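Local structure of DegQ (Legionella fallonii, 3PV2) at residues 376-379 with 383-386; 412-417 with 428-433. The protein probably acts as a periplasmic HtrA-family serine protease and chaperone, coupling a trypsin-like protease domain to two PDZ domains and assembling into 12-subunit particles. All blocks are in the same frame, centred on the assembly; numbering follows the deposited sequence.

Contact 1: residues 376-379 with 383-386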
ATOM      1  N   GLU B 376       1.982  42.579 -36.550  1.00 35.13           N
ATOM      2  CA  GLU B 376       0.932  43.558 -36.474  1.00 36.85           C
ATOM      3  C   GLU B 376      -0.330  42.840 -36.076  1.00 37.64           C
ATOM      4  O   GLU B 376      -0.732  41.892 -36.730  1.00 36.55           O
ATOM      5  CB  GLU B 376       0.632  44.235 -37.790  1.00 38.87           C
ATOM      6  CG  GLU B 376      -0.478  45.323 -37.571  1.00 43.61           C
ATOM      7  CD  GLU B 376      -0.749  46.230 -38.757  1.00 49.21           C
ATOM      8  OE1 GLU B 376      -1.540  47.196 -38.611  1.00 46.29           O
ATOM      9  OE2 GLU B 376      -0.166  45.970 -39.833  1.00 56.33           O
ATOM     10  N   GLN B 377      -0.942  43.304 -34.999  1.00 37.05           N
ATOM     11  CA  GLN B 377      -2.050  42.597 -34.444  1.00 38.17           C
ATOM     12  C   GLN B 377      -2.831  43.462 -33.511  1.00 38.86           C
ATOM     13  O   GLN B 377      -2.259  44.097 -32.603  1.00 37.23           O
ATOM     14  CB  GLN B 377      -1.521  41.399 -33.687  1.00 38.41           C
ATOM     15  CG  GLN B 377      -2.535  40.688 -32.845  1.00 42.16           C
ATOM     16  CD  GLN B 377      -1.982  39.445 -32.150  1.00 44.49           C
ATOM     17  OE1 GLN B 377      -1.413  38.536 -32.807  1.00 40.40           O
ATOM     18  NE2 GLN B 377      -2.105  39.442 -30.784  1.00 42.02           N
ATOM     19  N   GLU B 378      -4.148  43.472 -33.689  1.00 40.29           N
ATOM     20  CA  GLU B 378      -5.067  44.097 -32.737  1.00 42.25           C
ATOM     21  C   GLU B 378      -4.907  43.267 -31.475  1.00 41.85           C
ATOM     22  O   GLU B 378      -5.058  42.075 -31.525  1.00 42.15           O
ATOM     23  CB  GLU B 378      -6.473  43.966 -33.285  1.00 43.42           C
ATOM     24  CG  GLU B 378      -7.462  44.946 -32.810  1.00 50.19           C
ATOM     25  CD  GLU B 378      -7.018  46.385 -32.976  1.00 52.70           C
ATOM     26  OE1 GLU B 378      -6.773  46.861 -34.110  1.00 55.70           O
ATOM     27  OE2 GLU B 378      -6.922  47.035 -31.946  1.00 51.38           O
ATOM     28  N   SER B 379      -4.559  43.873 -30.351  1.00 41.71           N
ATOM     29  CA  SER B 379      -4.210  43.080 -29.145  1.00 43.25           C
ATOM     30  C   SER B 379      -4.678  43.734 -27.908  1.00 45.05           C
ATOM     31  O   SER B 379      -3.901  44.444 -27.233  1.00 45.65           O
ATOM     32  CB  SER B 379      -2.677  42.873 -28.982  1.00 41.89           C
ATOM     33  OG  SER B 379      -2.130  42.464 -30.196  1.00 40.49           O
ATOM     34  N   GLY B 383      -4.757  48.095 -28.219  1.00 42.62           N
ATOM     35  CA  GLY B 383      -5.116  48.569 -29.567  1.00 42.98           C
ATOM     36  C   GLY B 383      -4.323  47.877 -30.648  1.00 41.85           C
ATOM     37  O   GLY B 383      -3.912  46.772 -30.460  1.00 41.90           O
ATOM     38  N   ASN B 384      -4.086  48.549 -31.761  1.00 41.33           N
ATOM     39  CA  ASN B 384      -3.311  47.983 -32.815  1.00 41.39           C
ATOM     40  C   ASN B 384      -1.750  47.981 -32.509  1.00 39.13           C
ATOM     41  O   ASN B 384      -1.131  49.041 -32.383  1.00 41.86           O
ATOM     42  CB  ASN B 384      -3.575  48.663 -34.128  1.00 41.79           C
ATOM     43  CG  ASN B 384      -3.049  47.790 -35.285  1.00 45.48           C
ATOM     44  OD1 ASN B 384      -3.061  46.551 -35.154  1.00 49.24           O
ATOM     45  ND2 ASN B 384      -2.524  48.393 -36.340  1.00 41.83           N
ATOM     46  N   VAL B 385      -1.184  46.805 -32.285  1.00 37.04           N
ATOM     47  CA  VAL B 385       0.229  46.627 -31.934  1.00 34.94           C
ATOM     48  C   VAL B 385       1.025  46.341 -33.208  1.00 34.65           C
ATOM     49  O   VAL B 385       0.758  45.338 -33.880  1.00 34.66           O
ATOM     50  CB  VAL B 385       0.389  45.507 -30.907  1.00 34.33           C
ATOM     51  CG1 VAL B 385       1.852  45.241 -30.633  1.00 34.25           C
ATOM     52  CG2 VAL B 385      -0.263  45.944 -29.591  1.00 34.63           C
ATOM     53  N   ILE B 386       2.034  47.195 -33.476  1.00 34.12           N
ATOM     54  CA  ILE B 386       2.962  47.071 -34.586  1.00 34.33           C
ATOM     55  C   ILE B 386       4.361  47.024 -34.051  1.00 33.43           C
ATOM     56  O   ILE B 386       4.761  47.843 -33.190  1.00 33.16           O
ATOM     57  CB  ILE B 386       2.869  48.254 -35.522  1.00 37.81           C
ATOM     58  CG1 ILE B 386       1.511  48.269 -36.205  1.00 43.26           C
ATOM     59  CG2 ILE B 386       3.831  48.083 -36.638  1.00 38.67           C
ATOM     60  CD1 ILE B 386       1.099  49.689 -36.820  1.00 49.81           C
TER

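Contact 2: residues 412-417 with 428-433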
ATOM      1  N   SER B 412       9.230  49.779 -29.682  1.00 31.97           N
ATOM      2  CA  SER B 412      10.033  50.933 -29.925  1.00 32.21           C
ATOM      3  C   SER B 412      11.421  50.615 -29.512  1.00 31.99           C
ATOM      4  O   SER B 412      11.700  49.683 -28.739  1.00 31.69           O
ATOM      5  CB  SER B 412       9.446  52.140 -29.159  1.00 32.58           C
ATOM      6  OG  SER B 412       9.882  52.174 -27.765  1.00 32.51           O
ATOM      7  N   ALA B 413      12.361  51.279 -30.151  1.00 32.26           N
ATOM      8  CA  ALA B 413      13.749  51.066 -29.858  1.00 32.19           C
ATOM      9  C   ALA B 413      14.410  52.463 -29.917  1.00 32.75           C
ATOM     10  O   ALA B 413      14.195  53.214 -30.866  1.00 33.22           O
ATOM     11  CB  ALA B 413      14.429  50.110 -30.862  1.00 32.12           C
ATOM     12  N   ASN B 414      15.203  52.770 -28.905  1.00 32.83           N
ATOM     13  CA  ASN B 414      15.761  54.135 -28.698  1.00 33.48           C
ATOM     14  C   ASN B 414      14.729  55.192 -28.991  1.00 33.89           C
ATOM     15  O   ASN B 414      15.002  56.150 -29.694  1.00 34.55           O
ATOM     16  CB  ASN B 414      16.982  54.348 -29.562  1.00 33.91           C
ATOM     17  CG  ASN B 414      18.161  53.383 -29.187  1.00 33.67           C
ATOM     18  OD1 ASN B 414      18.204  52.854 -28.073  1.00 33.35           O
ATOM     19  ND2 ASN B 414      19.095  53.155 -30.133  1.00 33.99           N
ATOM     20  N   LYS B 415      13.528  54.977 -28.452  1.00 33.62           N
ATOM     21  CA  LYS B 415      12.417  55.898 -28.525  1.00 34.05           C
ATOM     22  C   LYS B 415      11.872  56.071 -29.894  1.00 34.30           C
ATOM     23  O   LYS B 415      11.219  57.048 -30.141  1.00 36.42           O
ATOM     24  CB  LYS B 415      12.787  57.317 -28.026  1.00 35.23           C
ATOM     25  CG  LYS B 415      13.641  57.377 -26.838  1.00 38.99           C
ATOM     26  CD  LYS B 415      13.002  56.596 -25.745  1.00 45.87           C
ATOM     27  CE  LYS B 415      12.073  57.395 -24.870  1.00 53.16           C
ATOM     28  NZ  LYS B 415      11.137  56.424 -24.217  1.00 56.10           N
ATOM     29  N   LYS B 416      12.110  55.157 -30.804  1.00 34.00           N
ATOM     30  CA  LYS B 416      11.511  55.285 -32.122  1.00 34.41           C
ATOM     31  C   LYS B 416      10.647  54.056 -32.351  1.00 33.88           C
ATOM     32  O   LYS B 416      11.033  52.954 -31.920  1.00 33.26           O
ATOM     33  CB  LYS B 416      12.633  55.339 -33.164  1.00 34.84           C
ATOM     34  CG  LYS B 416      13.482  56.627 -33.143  1.00 40.16           C
ATOM     35  CD  LYS B 416      14.832  56.452 -33.998  1.00 43.92           C
ATOM     36  CE  LYS B 416      15.982  57.313 -33.388  1.00 47.10           C
ATOM     37  NZ  LYS B 416      16.611  56.814 -32.093  1.00 38.67           N
ATOM     38  N   PRO B 417       9.534  54.214 -33.089  1.00 34.26           N
ATOM     39  CA  PRO B 417       8.708  53.076 -33.476  1.00 33.96           C
ATOM     40  C   PRO B 417       9.476  52.114 -34.332  1.00 33.83           C
ATOM     41  O   PRO B 417      10.316  52.482 -35.095  1.00 34.26           O
ATOM     42  CB  PRO B 417       7.520  53.689 -34.244  1.00 35.22           C
ATOM     43  CG  PRO B 417       8.070  54.998 -34.797  1.00 39.48           C
ATOM     44  CD  PRO B 417       9.116  55.471 -33.744  1.00 36.68           C
ATOM     45  N   ALA B 428      19.210  49.535 -34.004  1.00 33.85           N
ATOM     46  CA  ALA B 428      20.188  48.886 -33.180  1.00 33.64           C
ATOM     47  C   ALA B 428      21.590  49.277 -33.593  1.00 35.88           C
ATOM     48  O   ALA B 428      22.481  49.216 -32.768  1.00 39.27           O
ATOM     49  CB  ALA B 428      20.039  47.349 -33.261  1.00 33.25           C
ATOM     50  N   GLN B 429      21.825  49.757 -34.803  1.00 38.97           N
ATOM     51  CA  GLN B 429      23.178  50.245 -35.133  1.00 43.21           C
ATOM     52  C   GLN B 429      23.421  51.700 -34.746  1.00 44.25           C
ATOM     53  O   GLN B 429      24.486  52.191 -35.005  1.00 45.17           O
ATOM     54  CB  GLN B 429      23.520  50.120 -36.610  1.00 45.62           C
ATOM     55  CG  GLN B 429      22.879  48.966 -37.273  1.00 51.34           C
ATOM     56  CD  GLN B 429      23.745  48.286 -38.269  1.00 61.74           C
ATOM     57  OE1 GLN B 429      23.449  48.299 -39.483  1.00 69.36           O
ATOM     58  NE2 GLN B 429      24.814  47.637 -37.776  1.00 62.74           N
ATOM     59  N   GLU B 430      22.465  52.366 -34.106  1.00 43.74           N
ATOM     60  CA  GLU B 430      22.676  53.724 -33.619  1.00 44.71           C
ATOM     61  C   GLU B 430      23.778  53.876 -32.553  1.00 48.41           C
ATOM     62  O   GLU B 430      24.700  54.737 -32.748  1.00 50.61           O
ATOM     63  CB  GLU B 430      21.382  54.322 -33.083  1.00 43.28           C
ATOM     64  CG  GLU B 430      20.345  54.662 -34.205  1.00 41.30           C
ATOM     65  CD  GLU B 430      18.997  55.097 -33.601  1.00 42.92           C
ATOM     66  OE1 GLU B 430      18.922  55.195 -32.327  1.00 38.23           O
ATOM     67  OE2 GLU B 430      18.043  55.319 -34.396  1.00 38.17           O
ATOM     68  N   LYS B 431      23.709  53.177 -31.415  1.00 49.30           N
ATOM     69  CA  LYS B 431      24.718  53.492 -30.322  1.00 54.14           C
ATOM     70  C   LYS B 431      25.534  52.253 -30.145  1.00 55.71           C
ATOM     71  O   LYS B 431      25.039  51.117 -30.364  1.00 53.93           O
ATOM     72  CB  LYS B 431      24.159  53.885 -28.922  1.00 54.28           C
ATOM     73  CG  LYS B 431      22.981  54.865 -28.875  1.00 54.92           C
ATOM     74  CD  LYS B 431      22.388  54.988 -27.440  1.00 56.73           C
ATOM     75  CE  LYS B 431      20.816  55.170 -27.447  1.00 56.94           C
ATOM     76  NZ  LYS B 431      20.005  54.376 -26.386  1.00 53.57           N
ATOM     77  N   LYS B 432      26.787  52.443 -29.807  1.00 57.45           N
ATOM     78  CA  LYS B 432      27.606  51.286 -29.415  1.00 58.56           C
ATOM     79  C   LYS B 432      27.297  50.792 -27.962  1.00 55.98           C
ATOM     80  O   LYS B 432      27.537  49.633 -27.657  1.00 55.84           O
ATOM     81  CB  LYS B 432      29.089  51.642 -29.565  1.00 61.71           C
ATOM     82  CG  LYS B 432      29.619  51.482 -31.049  1.00 68.12           C
ATOM     83  CD  LYS B 432      29.916  49.997 -31.427  1.00 71.79           C
ATOM     84  CE  LYS B 432      31.032  49.819 -32.484  1.00 75.51           C
ATOM     85  NZ  LYS B 432      30.577  50.021 -33.890  1.00 77.32           N
ATOM     86  N   LYS B 433      26.828  51.656 -27.055  1.00 53.34           N
ATOM     87  CA  LYS B 433      26.806  51.256 -25.650  1.00 52.02           C
ATOM     88  C   LYS B 433      25.535  50.437 -25.259  1.00 47.54           C
ATOM     89  O   LYS B 433      25.606  49.502 -24.523  1.00 47.28           O
ATOM     90  CB  LYS B 433      26.863  52.481 -24.774  1.00 53.58           C
ATOM     91  CG  LYS B 433      26.631  52.176 -23.288  1.00 59.12           C
ATOM     92  CD  LYS B 433      27.152  53.322 -22.326  1.00 65.26           C
ATOM     93  CE  LYS B 433      28.082  52.766 -21.206  1.00 67.90           C
ATOM     94  NZ  LYS B 433      29.397  52.242 -21.740  1.00 68.10           N
TER
HETATM   95  O   HOH W   1      21.594  51.651 -29.957  1.00 39.66           O

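Contact 1: residues 376-379 with 383-386
Glu-376 and Asn-384 meet because both chi1 torsions carry CG trans to the backbone nitrogen, at -177° and -164°. The glutamate then runs fully extended, which brings OE1 to 2.7 Å from Asn-384 ND2. The bond is nearly straight (166° at the hydrogen). It leaves the asparagine in its amide plane and enters the carboxylate on the anti lone pair of OE1. Alongside, the stem of the glutamate lies next to Ile-386, with Glu-376 CG 3.8 Å from Ile-386 CG1 and the two side chains pointing the same way. Glu-378 occupies the same face but folds at chi2, and its carboxylate turns back over the start of the other strand. Glu-378 OE2 comes within 3.2 Å of Asn-384 N, at an angle too poor for a hydrogen bond, whereas Glu-378 OE1 is hydrogen-bonded to Gln-425 of a second subunit.

Beneath these groups runs an antiparallel ladder. Gln-377 and Val-385 form its hydrogen-bonded pair, with Gln-377 N giving to Val-385 O and Val-385 N to Gln-377 O, both at 2.9 Å. Ser-379 N extends the ladder past the strand end by donating to Gly-383 O at 3.0 Å. Ser-379 OG also binds Gln-377 O, 2.9 Å away, so this carbonyl is gripped from opposite faces of its plane by the hydroxyl and by Val-385 N. On the sheet face opposite Glu-376, the side chain of Val-385 packs on Ile-409 and Ile-411 of strand 409-413.

The hairpin tip thus illustrates a division of labour: backbone bonds set the register, while one bond from a neutral amide to a carboxylate links the two strands on the face that carries Glu-376, Glu-378, Asn-384 and Ile-386. Donation by the amide would be expected to favour a charged Glu-376, and the Ser-379 hydroxyl, well above the carbonyl plane, would add a local restraint where the chain leaves the strand.

Contact 2: residues 412-417 with 428-433
Asn-414 reaches out from a tight turn to meet Glu-430 and Lys-431, and both polar atoms of its amide take part. Starting at CB, the first neighbour is Glu-430 OE1, 3.5 Å away. With CG placed beside the backbone nitrogen (chi1 -64°), the amide is sent in between the two charged residues. Its oxygen, OD1, receives Lys-431 NZ at 2.9 Å. The ammonium group stands above the carbonyl plane, 69° out of it, and Leu-436 N also donates to OD1. On the other branch, ND2 lies 3.0 Å from Glu-430 OE1; this bond stays close to the amide plane but strikes the carboxylate from above its own. Completing the amide, a water sits 2.9 Å from Asn-414 ND2 and 3.0 Å from Lys-431 N, accepting from both and so joining the side chain to the backbone of the opposite loop.

Lys-416 supplies the second donor to Glu-430. Coming from the direction opposite to Glu-430, its NZ forms a salt bridge with Glu-430 OE1 at 2.8 Å, on the syn side of the carboxylate. Bends at chi3 and chi4 also place Lys-416 NZ 3.0 Å from Asn-414 O, to which it donates. OE1 therefore has two donors, one neutral and one charged. A cation at the amide oxygen and an anion at its nitrogen would probably polarise the amide in one sense.

The turn itself, Ala-413 to Lys-416, is of type I', in which asparagine is a familiar choice for the second position, where phi is positive. It connects strands 409-413 and 416-417 as a tight hairpin; Ile-427 of helix 421-428 packs against Asn-414 and Lys-416, while Leu-435 of strand 435-441 touches Asn-414. The contact hence fastens this hairpin to the loop leading from that helix into that strand.

Overall arrangement
Contacts 1 and 2 both reach one antiparallel sheet of the C-terminal PDZ domain and follow each other in series along the chain. Strand 384-393, which starts in contact 1, lies next to strand 409-413, which ends in contact 2. Their centres are about 21 Å apart and their nearest atoms about 6 Å, without touching, so the link between them is the shared sheet. Both sit far out, with centres about 46 Å and 40 Å from that of the chain, and neither belongs to the trypsin-like barrels. Neighbouring subunits lie near both: Lys-415, in the turn of contact 2, packs on Gly-303 of another subunit.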